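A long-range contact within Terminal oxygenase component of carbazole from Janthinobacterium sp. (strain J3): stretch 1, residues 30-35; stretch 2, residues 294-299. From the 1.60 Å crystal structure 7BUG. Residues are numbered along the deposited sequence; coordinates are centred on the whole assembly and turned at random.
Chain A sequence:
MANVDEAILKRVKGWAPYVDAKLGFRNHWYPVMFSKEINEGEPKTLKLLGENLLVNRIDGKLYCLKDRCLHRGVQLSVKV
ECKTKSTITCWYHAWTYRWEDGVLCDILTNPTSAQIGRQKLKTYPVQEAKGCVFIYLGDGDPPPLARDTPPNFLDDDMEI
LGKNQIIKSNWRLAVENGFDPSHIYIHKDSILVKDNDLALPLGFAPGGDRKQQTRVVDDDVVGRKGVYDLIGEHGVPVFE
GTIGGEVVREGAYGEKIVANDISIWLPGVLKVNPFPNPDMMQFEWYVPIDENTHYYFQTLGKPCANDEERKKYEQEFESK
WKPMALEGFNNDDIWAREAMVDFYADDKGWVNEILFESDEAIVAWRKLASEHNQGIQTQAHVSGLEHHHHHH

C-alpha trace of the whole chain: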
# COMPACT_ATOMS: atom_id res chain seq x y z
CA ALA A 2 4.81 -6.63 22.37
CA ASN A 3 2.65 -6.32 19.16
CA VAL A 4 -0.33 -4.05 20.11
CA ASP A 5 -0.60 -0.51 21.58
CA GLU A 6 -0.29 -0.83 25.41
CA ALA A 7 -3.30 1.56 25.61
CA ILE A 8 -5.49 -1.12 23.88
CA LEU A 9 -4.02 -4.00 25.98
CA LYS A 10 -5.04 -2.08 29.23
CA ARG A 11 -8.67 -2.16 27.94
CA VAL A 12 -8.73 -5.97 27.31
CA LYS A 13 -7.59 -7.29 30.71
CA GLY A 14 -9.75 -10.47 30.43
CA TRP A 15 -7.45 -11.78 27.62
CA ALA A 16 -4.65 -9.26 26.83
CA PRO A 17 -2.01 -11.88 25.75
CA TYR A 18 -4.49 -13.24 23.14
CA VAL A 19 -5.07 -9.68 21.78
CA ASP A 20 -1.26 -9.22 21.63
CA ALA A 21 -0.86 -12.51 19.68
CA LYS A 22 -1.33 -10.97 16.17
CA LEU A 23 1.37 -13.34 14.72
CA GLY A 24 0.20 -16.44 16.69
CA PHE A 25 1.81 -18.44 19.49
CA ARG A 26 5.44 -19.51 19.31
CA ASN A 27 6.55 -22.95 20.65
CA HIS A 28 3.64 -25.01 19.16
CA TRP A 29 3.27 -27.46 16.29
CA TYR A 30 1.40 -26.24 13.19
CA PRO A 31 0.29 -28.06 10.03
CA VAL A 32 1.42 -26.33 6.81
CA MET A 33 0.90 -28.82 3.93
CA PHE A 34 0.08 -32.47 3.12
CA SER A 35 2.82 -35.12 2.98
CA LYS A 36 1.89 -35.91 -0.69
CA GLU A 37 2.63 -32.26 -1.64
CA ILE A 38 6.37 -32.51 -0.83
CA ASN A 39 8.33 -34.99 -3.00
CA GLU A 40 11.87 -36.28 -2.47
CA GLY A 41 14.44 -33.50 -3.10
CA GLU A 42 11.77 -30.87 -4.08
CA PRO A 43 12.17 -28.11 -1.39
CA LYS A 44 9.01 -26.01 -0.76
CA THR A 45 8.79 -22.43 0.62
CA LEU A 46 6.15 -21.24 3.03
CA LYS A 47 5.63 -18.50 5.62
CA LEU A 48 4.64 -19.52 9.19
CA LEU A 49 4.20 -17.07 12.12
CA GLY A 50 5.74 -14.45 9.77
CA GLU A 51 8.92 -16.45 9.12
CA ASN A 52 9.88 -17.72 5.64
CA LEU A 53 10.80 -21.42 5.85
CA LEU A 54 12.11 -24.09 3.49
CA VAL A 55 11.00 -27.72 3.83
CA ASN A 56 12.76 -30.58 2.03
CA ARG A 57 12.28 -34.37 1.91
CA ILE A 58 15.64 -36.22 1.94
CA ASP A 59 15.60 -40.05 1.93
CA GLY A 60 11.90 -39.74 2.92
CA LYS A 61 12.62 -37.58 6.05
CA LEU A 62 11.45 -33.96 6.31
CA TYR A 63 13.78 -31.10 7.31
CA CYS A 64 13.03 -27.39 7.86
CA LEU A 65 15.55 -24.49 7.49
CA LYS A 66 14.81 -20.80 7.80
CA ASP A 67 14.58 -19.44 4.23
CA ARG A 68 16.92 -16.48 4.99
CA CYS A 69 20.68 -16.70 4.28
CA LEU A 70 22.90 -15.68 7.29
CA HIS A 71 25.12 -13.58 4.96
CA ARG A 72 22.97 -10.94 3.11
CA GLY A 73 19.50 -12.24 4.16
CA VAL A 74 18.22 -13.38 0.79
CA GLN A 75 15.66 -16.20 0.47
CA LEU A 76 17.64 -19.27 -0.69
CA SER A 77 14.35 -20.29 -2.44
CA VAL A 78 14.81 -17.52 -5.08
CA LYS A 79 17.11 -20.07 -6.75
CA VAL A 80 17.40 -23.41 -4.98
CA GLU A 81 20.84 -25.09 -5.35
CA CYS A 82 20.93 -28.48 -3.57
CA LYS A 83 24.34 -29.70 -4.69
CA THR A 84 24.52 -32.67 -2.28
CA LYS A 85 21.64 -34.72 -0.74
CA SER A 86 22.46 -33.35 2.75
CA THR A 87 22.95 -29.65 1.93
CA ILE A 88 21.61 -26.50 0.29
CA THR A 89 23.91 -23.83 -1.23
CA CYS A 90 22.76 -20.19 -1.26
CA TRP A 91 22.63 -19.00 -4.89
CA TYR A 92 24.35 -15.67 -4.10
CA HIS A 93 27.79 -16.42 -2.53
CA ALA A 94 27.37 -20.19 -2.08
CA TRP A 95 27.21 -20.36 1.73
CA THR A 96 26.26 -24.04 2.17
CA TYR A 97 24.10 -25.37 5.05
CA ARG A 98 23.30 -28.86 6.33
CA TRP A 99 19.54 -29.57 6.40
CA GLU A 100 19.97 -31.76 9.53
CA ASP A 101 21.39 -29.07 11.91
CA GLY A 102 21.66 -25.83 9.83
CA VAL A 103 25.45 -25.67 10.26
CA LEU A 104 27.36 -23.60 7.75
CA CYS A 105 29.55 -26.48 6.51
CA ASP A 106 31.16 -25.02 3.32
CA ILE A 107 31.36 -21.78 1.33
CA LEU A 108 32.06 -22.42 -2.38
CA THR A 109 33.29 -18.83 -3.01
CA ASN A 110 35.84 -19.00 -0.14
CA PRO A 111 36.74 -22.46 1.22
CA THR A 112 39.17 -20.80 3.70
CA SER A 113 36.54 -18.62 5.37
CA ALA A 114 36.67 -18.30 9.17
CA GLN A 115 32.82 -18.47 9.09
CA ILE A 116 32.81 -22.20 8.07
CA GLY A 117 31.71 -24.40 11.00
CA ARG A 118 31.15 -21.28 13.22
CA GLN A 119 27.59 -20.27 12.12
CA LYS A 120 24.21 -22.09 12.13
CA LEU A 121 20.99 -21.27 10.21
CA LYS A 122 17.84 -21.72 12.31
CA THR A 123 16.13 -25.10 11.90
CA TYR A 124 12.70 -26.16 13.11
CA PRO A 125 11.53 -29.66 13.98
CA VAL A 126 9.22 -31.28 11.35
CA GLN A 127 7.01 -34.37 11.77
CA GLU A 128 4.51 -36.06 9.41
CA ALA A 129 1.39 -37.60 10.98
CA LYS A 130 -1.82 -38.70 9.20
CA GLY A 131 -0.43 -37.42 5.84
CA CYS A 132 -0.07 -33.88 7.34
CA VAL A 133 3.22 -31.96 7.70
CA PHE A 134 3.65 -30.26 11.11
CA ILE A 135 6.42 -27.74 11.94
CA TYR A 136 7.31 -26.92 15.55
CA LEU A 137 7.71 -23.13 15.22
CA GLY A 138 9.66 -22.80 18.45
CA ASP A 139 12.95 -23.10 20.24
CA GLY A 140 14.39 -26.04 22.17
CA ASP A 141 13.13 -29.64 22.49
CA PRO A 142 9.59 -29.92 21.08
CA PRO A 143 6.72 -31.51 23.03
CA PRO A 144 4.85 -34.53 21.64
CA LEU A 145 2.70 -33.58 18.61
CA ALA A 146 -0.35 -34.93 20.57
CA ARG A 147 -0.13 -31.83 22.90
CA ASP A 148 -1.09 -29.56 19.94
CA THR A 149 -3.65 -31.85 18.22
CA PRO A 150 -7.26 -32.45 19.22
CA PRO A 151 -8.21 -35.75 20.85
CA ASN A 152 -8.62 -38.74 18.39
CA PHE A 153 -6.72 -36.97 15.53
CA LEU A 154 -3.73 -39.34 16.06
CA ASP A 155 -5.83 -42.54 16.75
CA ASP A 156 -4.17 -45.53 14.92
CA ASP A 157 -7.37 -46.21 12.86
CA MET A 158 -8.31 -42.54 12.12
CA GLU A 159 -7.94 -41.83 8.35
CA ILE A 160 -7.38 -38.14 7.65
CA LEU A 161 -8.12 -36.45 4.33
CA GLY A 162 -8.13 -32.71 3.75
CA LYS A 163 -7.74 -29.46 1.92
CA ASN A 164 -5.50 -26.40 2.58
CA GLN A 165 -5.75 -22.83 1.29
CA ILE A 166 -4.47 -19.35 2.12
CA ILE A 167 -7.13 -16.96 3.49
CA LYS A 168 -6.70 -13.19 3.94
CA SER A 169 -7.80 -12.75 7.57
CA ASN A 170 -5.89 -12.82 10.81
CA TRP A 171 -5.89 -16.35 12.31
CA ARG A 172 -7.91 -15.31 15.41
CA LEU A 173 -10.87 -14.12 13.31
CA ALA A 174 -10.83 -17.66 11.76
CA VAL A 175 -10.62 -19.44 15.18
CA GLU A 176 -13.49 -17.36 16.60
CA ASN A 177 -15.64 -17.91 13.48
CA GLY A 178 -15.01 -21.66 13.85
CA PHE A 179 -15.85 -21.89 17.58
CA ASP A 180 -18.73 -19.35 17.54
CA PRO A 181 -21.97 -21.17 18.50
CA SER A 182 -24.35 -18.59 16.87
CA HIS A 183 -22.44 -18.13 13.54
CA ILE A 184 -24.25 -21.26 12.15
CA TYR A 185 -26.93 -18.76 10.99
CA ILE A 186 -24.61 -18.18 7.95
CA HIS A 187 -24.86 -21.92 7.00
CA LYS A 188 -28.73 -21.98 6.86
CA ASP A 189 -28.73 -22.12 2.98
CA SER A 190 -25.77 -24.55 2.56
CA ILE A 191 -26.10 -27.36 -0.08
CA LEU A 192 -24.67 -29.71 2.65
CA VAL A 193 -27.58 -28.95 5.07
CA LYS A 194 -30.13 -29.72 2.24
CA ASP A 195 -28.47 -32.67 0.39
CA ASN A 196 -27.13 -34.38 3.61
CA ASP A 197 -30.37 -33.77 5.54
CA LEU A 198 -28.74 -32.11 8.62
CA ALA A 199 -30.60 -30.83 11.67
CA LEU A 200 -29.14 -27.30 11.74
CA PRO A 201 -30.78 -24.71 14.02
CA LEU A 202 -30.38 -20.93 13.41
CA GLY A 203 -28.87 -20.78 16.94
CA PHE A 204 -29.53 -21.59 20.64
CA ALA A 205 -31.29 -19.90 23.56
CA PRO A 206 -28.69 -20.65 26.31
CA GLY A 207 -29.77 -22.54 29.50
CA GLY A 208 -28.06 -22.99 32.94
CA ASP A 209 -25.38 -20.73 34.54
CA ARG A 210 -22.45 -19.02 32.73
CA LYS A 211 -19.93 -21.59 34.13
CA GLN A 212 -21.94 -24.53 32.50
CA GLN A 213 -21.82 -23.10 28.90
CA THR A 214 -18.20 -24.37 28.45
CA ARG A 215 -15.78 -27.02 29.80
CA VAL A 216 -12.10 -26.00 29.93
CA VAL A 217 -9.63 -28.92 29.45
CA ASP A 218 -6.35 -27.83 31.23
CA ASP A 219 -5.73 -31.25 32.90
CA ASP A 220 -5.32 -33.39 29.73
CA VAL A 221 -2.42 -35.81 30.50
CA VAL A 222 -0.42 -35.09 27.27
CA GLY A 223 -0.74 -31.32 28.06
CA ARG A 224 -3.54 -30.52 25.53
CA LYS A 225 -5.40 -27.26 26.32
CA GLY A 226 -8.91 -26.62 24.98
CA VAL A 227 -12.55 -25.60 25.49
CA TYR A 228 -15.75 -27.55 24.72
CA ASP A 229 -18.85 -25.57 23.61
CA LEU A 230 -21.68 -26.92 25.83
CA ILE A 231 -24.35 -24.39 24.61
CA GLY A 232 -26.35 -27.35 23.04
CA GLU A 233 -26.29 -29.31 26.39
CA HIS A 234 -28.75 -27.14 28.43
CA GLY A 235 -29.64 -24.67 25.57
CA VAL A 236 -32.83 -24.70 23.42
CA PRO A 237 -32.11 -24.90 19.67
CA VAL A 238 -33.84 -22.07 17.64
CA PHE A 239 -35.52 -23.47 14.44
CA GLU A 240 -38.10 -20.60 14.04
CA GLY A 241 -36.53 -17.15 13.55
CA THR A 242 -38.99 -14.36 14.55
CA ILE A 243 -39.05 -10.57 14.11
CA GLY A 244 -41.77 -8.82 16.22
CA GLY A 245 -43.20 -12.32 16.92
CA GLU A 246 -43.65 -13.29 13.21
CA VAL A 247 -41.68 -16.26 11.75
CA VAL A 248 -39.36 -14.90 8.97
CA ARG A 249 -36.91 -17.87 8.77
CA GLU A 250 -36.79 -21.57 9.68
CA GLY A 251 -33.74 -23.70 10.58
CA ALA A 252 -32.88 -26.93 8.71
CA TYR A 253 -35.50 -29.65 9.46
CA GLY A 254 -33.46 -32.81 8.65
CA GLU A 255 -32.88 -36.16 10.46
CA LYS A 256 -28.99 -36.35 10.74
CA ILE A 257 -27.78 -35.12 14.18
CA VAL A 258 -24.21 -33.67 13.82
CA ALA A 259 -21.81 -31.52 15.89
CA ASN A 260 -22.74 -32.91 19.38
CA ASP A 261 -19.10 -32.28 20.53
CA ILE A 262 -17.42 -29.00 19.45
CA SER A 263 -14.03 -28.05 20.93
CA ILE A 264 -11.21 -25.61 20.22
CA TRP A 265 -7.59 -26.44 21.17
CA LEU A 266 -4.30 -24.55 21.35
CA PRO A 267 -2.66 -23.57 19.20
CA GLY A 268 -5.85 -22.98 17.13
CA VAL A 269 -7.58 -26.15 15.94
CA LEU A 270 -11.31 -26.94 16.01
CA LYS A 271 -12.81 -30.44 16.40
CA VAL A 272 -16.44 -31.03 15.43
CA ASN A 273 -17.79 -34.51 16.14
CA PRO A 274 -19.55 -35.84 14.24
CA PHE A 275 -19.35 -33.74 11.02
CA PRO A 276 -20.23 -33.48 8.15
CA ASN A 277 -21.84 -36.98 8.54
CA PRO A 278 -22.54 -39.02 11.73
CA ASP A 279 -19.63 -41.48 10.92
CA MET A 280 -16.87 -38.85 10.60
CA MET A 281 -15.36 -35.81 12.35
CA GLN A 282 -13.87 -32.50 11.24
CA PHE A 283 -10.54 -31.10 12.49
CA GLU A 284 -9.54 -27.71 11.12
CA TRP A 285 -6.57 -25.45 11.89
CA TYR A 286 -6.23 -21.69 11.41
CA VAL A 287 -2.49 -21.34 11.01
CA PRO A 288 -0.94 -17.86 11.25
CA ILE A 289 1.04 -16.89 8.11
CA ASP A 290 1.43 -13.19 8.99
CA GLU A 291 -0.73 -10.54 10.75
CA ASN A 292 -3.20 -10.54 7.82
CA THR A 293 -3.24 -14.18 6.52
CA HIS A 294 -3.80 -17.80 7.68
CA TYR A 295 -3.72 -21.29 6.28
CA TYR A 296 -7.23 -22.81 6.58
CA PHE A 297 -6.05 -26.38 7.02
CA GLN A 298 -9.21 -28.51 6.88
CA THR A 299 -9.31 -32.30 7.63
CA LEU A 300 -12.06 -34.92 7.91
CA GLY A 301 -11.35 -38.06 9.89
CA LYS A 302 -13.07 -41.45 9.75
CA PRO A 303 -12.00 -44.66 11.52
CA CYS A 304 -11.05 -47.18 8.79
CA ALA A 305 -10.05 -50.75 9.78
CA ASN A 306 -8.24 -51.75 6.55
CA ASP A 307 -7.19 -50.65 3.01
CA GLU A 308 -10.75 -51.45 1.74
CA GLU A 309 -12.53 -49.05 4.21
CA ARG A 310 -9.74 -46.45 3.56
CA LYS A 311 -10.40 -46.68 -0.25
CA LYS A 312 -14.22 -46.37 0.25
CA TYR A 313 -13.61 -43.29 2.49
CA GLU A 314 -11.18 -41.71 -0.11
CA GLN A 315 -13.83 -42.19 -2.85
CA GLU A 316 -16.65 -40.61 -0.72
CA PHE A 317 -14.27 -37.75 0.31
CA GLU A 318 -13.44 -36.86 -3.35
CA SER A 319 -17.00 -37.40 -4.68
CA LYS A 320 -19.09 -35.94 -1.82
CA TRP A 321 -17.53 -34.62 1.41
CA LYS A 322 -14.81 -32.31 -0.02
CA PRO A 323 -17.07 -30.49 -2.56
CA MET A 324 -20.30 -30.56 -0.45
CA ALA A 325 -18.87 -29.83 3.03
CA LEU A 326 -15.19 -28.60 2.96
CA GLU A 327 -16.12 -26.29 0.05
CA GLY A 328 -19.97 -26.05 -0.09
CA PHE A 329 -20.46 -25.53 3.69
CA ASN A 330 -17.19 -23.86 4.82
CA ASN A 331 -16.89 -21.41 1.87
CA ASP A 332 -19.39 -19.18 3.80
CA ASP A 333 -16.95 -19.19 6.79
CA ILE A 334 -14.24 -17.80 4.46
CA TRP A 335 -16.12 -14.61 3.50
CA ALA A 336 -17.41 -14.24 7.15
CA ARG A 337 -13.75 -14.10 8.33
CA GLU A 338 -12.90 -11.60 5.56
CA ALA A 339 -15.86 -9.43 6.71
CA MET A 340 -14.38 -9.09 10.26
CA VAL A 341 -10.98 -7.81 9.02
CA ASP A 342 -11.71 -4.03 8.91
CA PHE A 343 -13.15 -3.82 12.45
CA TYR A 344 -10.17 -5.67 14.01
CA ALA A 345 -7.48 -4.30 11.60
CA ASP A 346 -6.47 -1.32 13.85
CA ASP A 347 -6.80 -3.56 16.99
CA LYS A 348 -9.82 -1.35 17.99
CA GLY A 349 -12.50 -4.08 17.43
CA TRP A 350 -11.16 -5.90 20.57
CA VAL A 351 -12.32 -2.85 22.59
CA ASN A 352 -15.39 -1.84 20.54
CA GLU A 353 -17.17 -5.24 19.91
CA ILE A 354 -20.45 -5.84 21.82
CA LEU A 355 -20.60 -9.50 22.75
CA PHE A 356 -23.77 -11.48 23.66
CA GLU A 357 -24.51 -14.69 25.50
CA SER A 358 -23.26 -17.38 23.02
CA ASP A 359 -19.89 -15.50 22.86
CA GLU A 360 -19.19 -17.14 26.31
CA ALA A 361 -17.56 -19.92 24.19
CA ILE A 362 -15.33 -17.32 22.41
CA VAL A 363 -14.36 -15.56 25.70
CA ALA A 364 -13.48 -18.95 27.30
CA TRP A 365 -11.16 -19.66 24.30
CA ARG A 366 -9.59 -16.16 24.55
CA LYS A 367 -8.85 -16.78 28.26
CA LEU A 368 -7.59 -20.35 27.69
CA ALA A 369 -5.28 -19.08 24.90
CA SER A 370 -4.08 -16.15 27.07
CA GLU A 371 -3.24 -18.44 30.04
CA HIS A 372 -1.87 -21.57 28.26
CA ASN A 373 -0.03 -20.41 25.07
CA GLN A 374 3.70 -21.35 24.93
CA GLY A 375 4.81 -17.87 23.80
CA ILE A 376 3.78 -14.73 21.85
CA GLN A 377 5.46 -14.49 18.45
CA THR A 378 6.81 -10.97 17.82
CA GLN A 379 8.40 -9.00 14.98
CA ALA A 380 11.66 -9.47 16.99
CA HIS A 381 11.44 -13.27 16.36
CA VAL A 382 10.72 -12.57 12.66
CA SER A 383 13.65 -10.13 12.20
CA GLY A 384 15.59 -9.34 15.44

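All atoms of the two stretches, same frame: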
# COMPACT_ATOMS: atom_id res chain seq x y z
N TYR A 30 2.42 -26.68 14.17
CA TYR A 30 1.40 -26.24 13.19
C TYR A 30 1.47 -27.06 11.92
O TYR A 30 2.55 -27.25 11.38
CB TYR A 30 1.65 -24.78 12.79
CG TYR A 30 1.42 -23.81 13.91
CD1 TYR A 30 0.16 -23.35 14.20
CD2 TYR A 30 2.46 -23.39 14.70
CE1 TYR A 30 -0.05 -22.43 15.23
CE2 TYR A 30 2.27 -22.52 15.76
CZ TYR A 30 1.01 -22.02 16.01
OH TYR A 30 0.87 -21.15 17.06
N PRO A 31 0.33 -27.44 11.35
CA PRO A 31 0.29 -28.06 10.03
C PRO A 31 0.43 -27.02 8.93
O PRO A 31 -0.11 -25.94 9.07
CB PRO A 31 -1.04 -28.77 9.99
CG PRO A 31 -1.93 -27.89 10.78
CD PRO A 31 -1.04 -27.34 11.90
N VAL A 32 1.18 -27.35 7.88
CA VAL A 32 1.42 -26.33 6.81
C VAL A 32 1.14 -26.90 5.42
O VAL A 32 0.98 -26.09 4.51
CB VAL A 32 2.85 -25.81 6.90
CG1 VAL A 32 3.04 -25.02 8.21
CG2 VAL A 32 3.87 -26.88 6.77
N MET A 33 1.13 -28.21 5.26
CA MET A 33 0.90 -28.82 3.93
C MET A 33 0.68 -30.31 4.14
O MET A 33 0.79 -30.78 5.27
CB MET A 33 2.08 -28.62 2.99
CG MET A 33 3.30 -29.36 3.37
SD MET A 33 4.68 -28.97 2.23
CE MET A 33 5.10 -27.33 2.78
N PHE A 34 0.27 -31.00 3.09
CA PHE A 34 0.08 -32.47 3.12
C PHE A 34 1.35 -33.16 2.66
O PHE A 34 2.13 -32.63 1.90
CB PHE A 34 -1.15 -32.88 2.30
CG PHE A 34 -2.43 -32.34 2.88
CD1 PHE A 34 -2.99 -32.91 4.01
CD2 PHE A 34 -3.01 -31.21 2.34
CE1 PHE A 34 -4.17 -32.40 4.56
CE2 PHE A 34 -4.19 -30.72 2.88
CZ PHE A 34 -4.74 -31.27 4.01
N SER A 35 1.63 -34.30 3.27
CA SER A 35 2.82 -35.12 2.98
C SER A 35 2.97 -35.32 1.46
O SER A 35 4.13 -35.23 0.96
CB SER A 35 2.66 -36.43 3.67
OG SER A 35 2.71 -36.27 5.09
N HIS A 294 -3.88 -16.48 7.03
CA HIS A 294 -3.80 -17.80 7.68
C HIS A 294 -3.87 -18.89 6.62
O HIS A 294 -4.50 -18.73 5.57
CB HIS A 294 -4.81 -18.01 8.80
CG HIS A 294 -6.24 -18.05 8.39
ND1 HIS A 294 -6.96 -16.86 8.16
CD2 HIS A 294 -7.11 -19.06 8.25
CE1 HIS A 294 -8.18 -17.19 7.83
NE2 HIS A 294 -8.33 -18.49 7.87
N TYR A 295 -3.33 -20.04 6.97
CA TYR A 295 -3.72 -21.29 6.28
C TYR A 295 -5.00 -21.83 6.93
O TYR A 295 -5.12 -21.91 8.14
CB TYR A 295 -2.70 -22.42 6.40
CG TYR A 295 -1.41 -22.24 5.69
CD1 TYR A 295 -1.39 -22.38 4.32
CD2 TYR A 295 -0.21 -21.98 6.36
CE1 TYR A 295 -0.22 -22.22 3.62
CE2 TYR A 295 0.97 -21.82 5.67
CZ TYR A 295 0.96 -21.98 4.29
OH TYR A 295 2.07 -21.83 3.51
N TYR A 296 -6.00 -22.14 6.13
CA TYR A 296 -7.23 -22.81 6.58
C TYR A 296 -7.03 -24.27 6.23
O TYR A 296 -7.19 -24.71 5.04
CB TYR A 296 -8.45 -22.15 5.95
CG TYR A 296 -9.74 -22.82 6.30
CD1 TYR A 296 -10.01 -23.32 7.56
CD2 TYR A 296 -10.79 -22.85 5.38
CE1 TYR A 296 -11.22 -23.90 7.88
CE2 TYR A 296 -12.03 -23.38 5.71
CZ TYR A 296 -12.26 -23.94 6.95
OH TYR A 296 -13.45 -24.55 7.31
N PHE A 297 -6.55 -25.02 7.22
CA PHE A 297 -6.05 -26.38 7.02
C PHE A 297 -7.14 -27.32 7.51
O PHE A 297 -7.35 -27.49 8.72
CB PHE A 297 -4.70 -26.56 7.72
CG PHE A 297 -4.00 -27.86 7.40
CD1 PHE A 297 -4.28 -29.04 8.06
CD2 PHE A 297 -2.99 -27.87 6.49
CE1 PHE A 297 -3.59 -30.20 7.75
CE2 PHE A 297 -2.29 -29.03 6.15
CZ PHE A 297 -2.60 -30.19 6.81
N GLN A 298 -7.94 -27.82 6.56
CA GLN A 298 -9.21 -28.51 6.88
C GLN A 298 -8.96 -30.02 6.74
O GLN A 298 -8.31 -30.42 5.72
CB GLN A 298 -10.27 -28.17 5.83
CG GLN A 298 -10.88 -26.79 5.91
CD GLN A 298 -11.76 -26.60 4.68
OE1 GLN A 298 -11.29 -26.73 3.55
NE2 GLN A 298 -13.04 -26.40 4.91
N THR A 299 -9.40 -30.82 7.71
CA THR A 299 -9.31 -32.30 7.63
C THR A 299 -10.63 -32.92 8.07
O THR A 299 -11.34 -32.34 8.88
CB THR A 299 -8.17 -32.89 8.48
OG1 THR A 299 -8.51 -32.80 9.86
CG2 THR A 299 -6.83 -32.23 8.22

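What holds two stretches together when their touching residues are at least 263 positions apart in the sequence? The answer is apolar packing centred on F297, which gives up 113 Å² to the other stretch, more than any other residue here. The strand of stretch 2 crosses that of stretch 1 at 92°, with axes 8.1 Å apart at closest approach. Such a nearly perpendicular crossing does not suit the ladder of backbone hydrogen bonds that joins neighbouring strands of a sheet, and no hydrogen bond links the two stretches.

How is the F297 ring gripped? It is covered on opposite faces. Over one lies P31, whose CB stands 3.7 Å from the centroid of the F297 ring and only 10° off the ring normal, a CH-pi contact; the closest atom pair, P31 CB and F297 CE1, is also 3.7 Å apart. Over the other lies the ring of F34, in an offset stack with centroids 4.6 Å apart and planes inclined by 24°. The closest atoms, F34 CE1 and F297 CZ, are 3.5 Å apart. The CA-to-CB bond of F34 points sideways, yet the end of its side chain comes nearer and completes the sandwich.

Does the backbone take part as well? It does, through van der Waals contact. M33 N approaches F297 CE2 at 3.6 Å, and V32 C lies 4.1 Å from F297 CE2, both oblique to the ring. The side chain of M33 leaves CA pointing away, so its main chain makes the nearer approach. At the F34 ring edge, Q298 O sits 4.0 Å from F34 CZ.

What does Y295 add? Its CA-to-CB bond points toward stretch 1, as that of F297 does, and its ring presents a face to V32 O, which lies 4.1 Å from Y295 CZ. This looser contact sets a backbone carbonyl against an aromatic face, beyond F297.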